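Local coordinates for protein uncharacterized HTH-type transcriptional regulator HI_0893 (Haemophilus influenzae, PDB 3QKX) that probably binds DNA as a transcriptional regulator of the TetR family, through an amino-terminal helix-turn-helix domain, at residues A16-Q28 with T101-P113. Numbering follows the deposited sequence.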
loop_
_atom_site.group_PDB
_atom_site.type_symbol
_atom_site.label_atom_id
_atom_site.label_comp_id
_atom_site.label_asym_id
_atom_site.label_seq_id
_atom_site.Cartn_x
_atom_site.Cartn_y
_atom_site.Cartn_z
ATOM N N ALA A 16 -20.321 7.730 7.805
ATOM C CA ALA A 16 -20.831 8.160 6.512
ATOM C C ALA A 16 -19.736 8.730 5.631
ATOM O O ALA A 16 -19.820 8.627 4.435
ATOM C CB ALA A 16 -21.976 9.213 6.708
ATOM N N THR A 17 -18.733 9.364 6.223
ATOM C CA THR A 17 -17.593 9.876 5.468
ATOM C C THR A 17 -16.864 8.735 4.755
ATOM O O THR A 17 -16.564 8.833 3.569
ATOM C CB THR A 17 -16.595 10.642 6.364
ATOM O OG1 THR A 17 -17.169 11.877 6.787
ATOM C CG2 THR A 17 -15.279 10.924 5.603
ATOM N N ASP A 18 -16.601 7.660 5.490
ATOM C CA ASP A 18 -16.053 6.442 4.915
ATOM C C ASP A 18 -16.817 5.987 3.674
ATOM O O ASP A 18 -16.221 5.809 2.608
ATOM C CB ASP A 18 -16.075 5.315 5.944
ATOM C CG ASP A 18 -14.783 5.184 6.695
ATOM O OD1 ASP A 18 -13.700 5.183 6.066
ATOM O OD2 ASP A 18 -14.857 5.003 7.919
ATOM N N ARG A 19 -18.133 5.844 3.810
ATOM C CA ARG A 19 -18.975 5.327 2.720
ATOM C C ARG A 19 -18.919 6.187 1.470
ATOM O O ARG A 19 -18.694 5.677 0.386
ATOM C CB ARG A 19 -20.432 5.193 3.174
ATOM C CG ARG A 19 -20.657 4.094 4.198
ATOM C CD ARG A 19 -22.149 3.883 4.478
ATOM N NE ARG A 19 -22.383 3.943 5.918
ATOM C CZ ARG A 19 -22.977 4.938 6.598
ATOM N NH1 ARG A 19 -23.549 5.992 5.990
ATOM N NH2 ARG A 19 -23.048 4.842 7.921
ATOM N N LEU A 20 -19.112 7.491 1.632
ATOM C CA LEU A 20 -19.096 8.422 0.496
ATOM C C LEU A 20 -17.682 8.468 -0.124
ATOM O O LEU A 20 -17.530 8.605 -1.348
ATOM C CB LEU A 20 -19.598 9.823 0.915
ATOM C CG LEU A 20 -20.336 10.678 -0.126
HETATM N N MSE A 21 -16.659 8.255 0.701
HETATM C CA MSE A 21 -15.286 8.157 0.195
HETATM C C MSE A 21 -15.030 6.857 -0.590
HETATM O O MSE A 21 -14.276 6.860 -1.553
HETATM C CB MSE A 21 -14.287 8.282 1.349
HETATM C CG MSE A 21 -12.916 8.716 0.919
HETATM SE SE MSE A 21 -11.676 8.636 2.372
HETATM C CE MSE A 21 -12.451 9.951 3.534
ATOM N N ALA A 22 -15.631 5.751 -0.152
ATOM C CA ALA A 22 -15.459 4.464 -0.802
ATOM C C ALA A 22 -16.246 4.370 -2.127
ATOM O O ALA A 22 -15.755 3.786 -3.102
ATOM C CB ALA A 22 -15.860 3.346 0.145
ATOM N N ARG A 23 -17.441 4.970 -2.174
ATOM C CA ARG A 23 -18.313 4.868 -3.367
ATOM C C ARG A 23 -18.003 5.917 -4.453
ATOM O O ARG A 23 -17.743 5.558 -5.619
ATOM C CB ARG A 23 -19.784 4.961 -2.957
ATOM C CG ARG A 23 -20.233 3.799 -2.073
ATOM C CD ARG A 23 -21.746 3.774 -1.898
ATOM N NE ARG A 23 -22.123 3.277 -0.561
ATOM C CZ ARG A 23 -23.297 3.505 0.050
ATOM N NH1 ARG A 23 -24.267 4.233 -0.530
ATOM N NH2 ARG A 23 -23.511 3.001 1.262
ATOM N N GLU A 24 -18.065 7.195 -4.073
ATOM C CA GLU A 24 -17.570 8.299 -4.896
ATOM C C GLU A 24 -16.128 8.564 -4.453
ATOM O O GLU A 24 -15.618 7.862 -3.581
ATOM C CB GLU A 24 -18.437 9.541 -4.688
ATOM C CG GLU A 24 -19.950 9.302 -4.882
ATOM C CD GLU A 24 -20.795 10.506 -4.497
ATOM O OE1 GLU A 24 -20.934 10.792 -3.282
ATOM O OE2 GLU A 24 -21.338 11.155 -5.406
ATOM N N GLY A 25 -15.467 9.561 -5.041
ATOM C CA GLY A 25 -14.092 9.937 -4.609
ATOM C C GLY A 25 -14.049 10.867 -3.388
ATOM O O GLY A 25 -15.023 11.548 -3.100
ATOM N N LEU A 26 -12.908 10.888 -2.686
ATOM C CA LEU A 26 -12.610 11.901 -1.639
ATOM C C LEU A 26 -12.764 13.342 -2.138
ATOM O O LEU A 26 -13.263 14.209 -1.404
ATOM C CB LEU A 26 -11.185 11.699 -1.093
ATOM C CG LEU A 26 -10.550 12.751 -0.168
ATOM C CD1 LEU A 26 -11.472 13.124 0.968
ATOM C CD2 LEU A 26 -9.240 12.230 0.381
ATOM N N ASN A 27 -12.322 13.575 -3.379
ATOM C CA ASN A 27 -12.459 14.883 -4.074
ATOM C C ASN A 27 -13.893 15.336 -4.188
ATOM O O ASN A 27 -14.191 16.529 -4.075
ATOM C CB ASN A 27 -11.864 14.828 -5.502
ATOM C CG ASN A 27 -12.531 15.838 -6.463
ATOM O OD1 ASN A 27 -13.383 15.472 -7.278
ATOM N ND2 ASN A 27 -12.183 17.111 -6.317
ATOM N N GLN A 28 -14.792 14.373 -4.433
ATOM C CA GLN A 28 -16.222 14.664 -4.642
ATOM C C GLN A 28 -17.010 14.900 -3.329
ATOM O O GLN A 28 -18.220 15.211 -3.367
ATOM C CB GLN A 28 -16.881 13.546 -5.478
ATOM C CG GLN A 28 -16.544 13.601 -6.977
ATOM C CD GLN A 28 -17.376 14.628 -7.725
ATOM N N THR A 101 -14.889 -1.255 3.455
ATOM C CA THR A 101 -14.970 0.182 3.203
ATOM C C THR A 101 -13.737 0.918 3.774
ATOM O O THR A 101 -13.175 1.798 3.125
ATOM C CB THR A 101 -16.308 0.758 3.767
ATOM O OG1 THR A 101 -16.500 2.099 3.300
ATOM C CG2 THR A 101 -16.345 0.699 5.339
ATOM N N ILE A 102 -13.254 0.478 4.929
ATOM C CA ILE A 102 -12.024 1.018 5.481
ATOM C C ILE A 102 -10.844 0.601 4.605
ATOM O O ILE A 102 -9.950 1.403 4.323
ATOM C CB ILE A 102 -11.790 0.542 6.950
ATOM C CG1 ILE A 102 -12.899 1.045 7.879
ATOM C CG2 ILE A 102 -10.437 0.995 7.465
ATOM C CD1 ILE A 102 -12.868 2.514 8.123
ATOM N N LEU A 103 -10.852 -0.651 4.164
ATOM C CA LEU A 103 -9.800 -1.165 3.278
ATOM C C LEU A 103 -9.685 -0.344 1.970
ATOM O O LEU A 103 -8.579 0.001 1.572
ATOM C CB LEU A 103 -10.024 -2.666 2.991
ATOM C CG LEU A 103 -9.053 -3.370 2.060
ATOM C CD1 LEU A 103 -7.685 -3.475 2.715
ATOM C CD2 LEU A 103 -9.615 -4.740 1.669
ATOM N N SER A 104 -10.809 -0.018 1.331
ATOM C CA SER A 104 -10.787 0.830 0.128
ATOM C C SER A 104 -10.154 2.182 0.393
ATOM O O SER A 104 -9.368 2.670 -0.402
ATOM C CB SER A 104 -12.193 1.086 -0.406
ATOM O OG SER A 104 -12.847 -0.107 -0.754
ATOM N N ASN A 105 -10.518 2.797 1.504
ATOM C CA ASN A 105 -10.068 4.155 1.781
ATOM C C ASN A 105 -8.619 4.254 2.308
ATOM O O ASN A 105 -8.035 5.333 2.247
ATOM C CB ASN A 105 -11.061 4.857 2.720
ATOM C CG ASN A 105 -12.428 5.021 2.091
ATOM O OD1 ASN A 105 -12.552 5.101 0.879
ATOM N ND2 ASN A 105 -13.466 5.078 2.919
ATOM N N LEU A 106 -8.035 3.142 2.778
ATOM C CA LEU A 106 -6.619 3.119 3.214
ATOM C C LEU A 106 -5.680 3.952 2.326
ATOM O O LEU A 106 -4.850 4.724 2.824
ATOM C CB LEU A 106 -6.084 1.691 3.241
ATOM C CG LEU A 106 -6.390 0.778 4.422
ATOM C CD1 LEU A 106 -5.745 -0.599 4.179
ATOM C CD2 LEU A 106 -5.902 1.366 5.716
ATOM N N LYS A 107 -5.815 3.786 1.013
ATOM C CA LYS A 107 -4.945 4.473 0.069
ATOM C C LYS A 107 -5.255 5.976 0.100
ATOM O O LYS A 107 -4.379 6.804 0.405
ATOM C CB LYS A 107 -5.135 3.890 -1.339
ATOM C CG LYS A 107 -4.751 2.386 -1.446
ATOM N N GLN A 108 -6.524 6.304 -0.139
ATOM C CA GLN A 108 -6.989 7.698 -0.103
ATOM C C GLN A 108 -6.783 8.436 1.247
ATOM O O GLN A 108 -6.787 9.659 1.265
ATOM C CB GLN A 108 -8.466 7.778 -0.507
ATOM C CG GLN A 108 -8.744 7.527 -1.981
ATOM C CD GLN A 108 -10.230 7.587 -2.298
ATOM O OE1 GLN A 108 -10.709 8.530 -2.927
ATOM N NE2 GLN A 108 -10.967 6.583 -1.851
ATOM N N TYR A 109 -6.617 7.709 2.355
ATOM C CA TYR A 109 -6.364 8.347 3.666
ATOM C C TYR A 109 -5.097 9.211 3.701
ATOM O O TYR A 109 -5.091 10.250 4.357
ATOM C CB TYR A 109 -6.267 7.305 4.806
ATOM C CG TYR A 109 -7.564 6.629 5.271
ATOM C CD1 TYR A 109 -8.833 7.200 5.056
ATOM C CD2 TYR A 109 -7.508 5.440 5.991
ATOM C CE1 TYR A 109 -9.996 6.566 5.502
ATOM C CE2 TYR A 109 -8.662 4.809 6.444
ATOM C CZ TYR A 109 -9.909 5.379 6.196
ATOM O OH TYR A 109 -11.061 4.756 6.639
ATOM N N GLU A 110 -4.034 8.783 3.007
ATOM C CA GLU A 110 -2.746 9.519 3.016
ATOM C C GLU A 110 -2.827 10.946 2.445
ATOM O O GLU A 110 -1.980 11.780 2.767
ATOM C CB GLU A 110 -1.655 8.728 2.293
ATOM C CG GLU A 110 -1.112 7.564 3.114
ATOM C CD GLU A 110 -0.253 6.595 2.289
ATOM O OE1 GLU A 110 0.214 6.988 1.188
ATOM O OE2 GLU A 110 -0.051 5.444 2.747
ATOM N N SER A 111 -3.850 11.228 1.634
ATOM C CA SER A 111 -4.148 12.606 1.192
ATOM C C SER A 111 -4.792 13.518 2.272
ATOM O O SER A 111 -4.926 14.727 2.045
ATOM C CB SER A 111 -5.055 12.586 -0.048
ATOM O OG SER A 111 -4.463 11.858 -1.109
ATOM N N LEU A 112 -5.200 12.954 3.419
ATOM C CA LEU A 112 -5.867 13.744 4.466
ATOM C C LEU A 112 -4.871 14.656 5.198
ATOM O O LEU A 112 -3.725 14.255 5.415
ATOM C CB LEU A 112 -6.551 12.832 5.499
ATOM C CG LEU A 112 -7.726 11.958 5.043
ATOM C CD1 LEU A 112 -8.091 10.957 6.129
ATOM C CD2 LEU A 112 -8.913 12.809 4.686
ATOM N N PRO A 113 -5.309 15.875 5.591
ATOM C CA PRO A 113 -4.496 16.725 6.464
ATOM C C PRO A 113 -4.657 16.313 7.944
ATOM O O PRO A 113 -5.740 16.502 8.477
ATOM C CB PRO A 113 -5.080 18.130 6.227
ATOM C CG PRO A 113 -6.489 17.914 5.812
ATOM C CD PRO A 113 -6.585 16.530 5.216
#
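The ring of Tyr109 meets Asp18 at its edge, where OD1 lies near the ring plane, while one of its faces is backed by the carbonyl oxygen of Asn105 in the preceding turn; the selenium of Met21 (selenomethionine) approaches the same ring obliquely in a Met-aromatic contact. In this TetR-family fold the pairing joins the first helix of the helix-turn-helix domain, 6-23, to helix 100-109 of the carboxy-terminal domain, the short segments crossing at 76°. Asp18 is the knob, seated among Thr101, Ile102, Asn105 and Tyr109. Asp18 OD1 is gripped twice: Tyr109 OH donates to its syn lone pair over 2.7 Å, and Asn105 ND2 to its anti lone pair at 3.2 Å. A carboxylate suits this buried place because OD2 also has a charged partner, Arg62 of helix 52-72, which probably favours the ionised form. Both acceptors of Asn105 lie close to its amide plane, so the two N-H bonds of ND2 can serve one each: Asp18 OD1 and, at 2.9 Å from Asn105 ND2, the backbone Asp18 O. That oxygen already accepts the helical bond from Ala22 N, so asparagine adds a link without breaking the helix. Ala22, small enough for close approach, sets its CB 3.5 Å from Thr101 OG1. Met21 extends with CG anti to the backbone N (chi1 -158°), then bends at chi3, laying its selenium against CB and CG of Asn105; its side chain also packs on Phe59. Beyond the helix end, Leu26 rests loosely against Leu112. Gln108, extended beyond CG, spans the remaining distance: NE2 gives a weak bond to Met21 O, and Gln108 OE1 accepts a nearly straight hydrogen bond (170° at the hydrogen) from Leu26 N, 3.2 Å away.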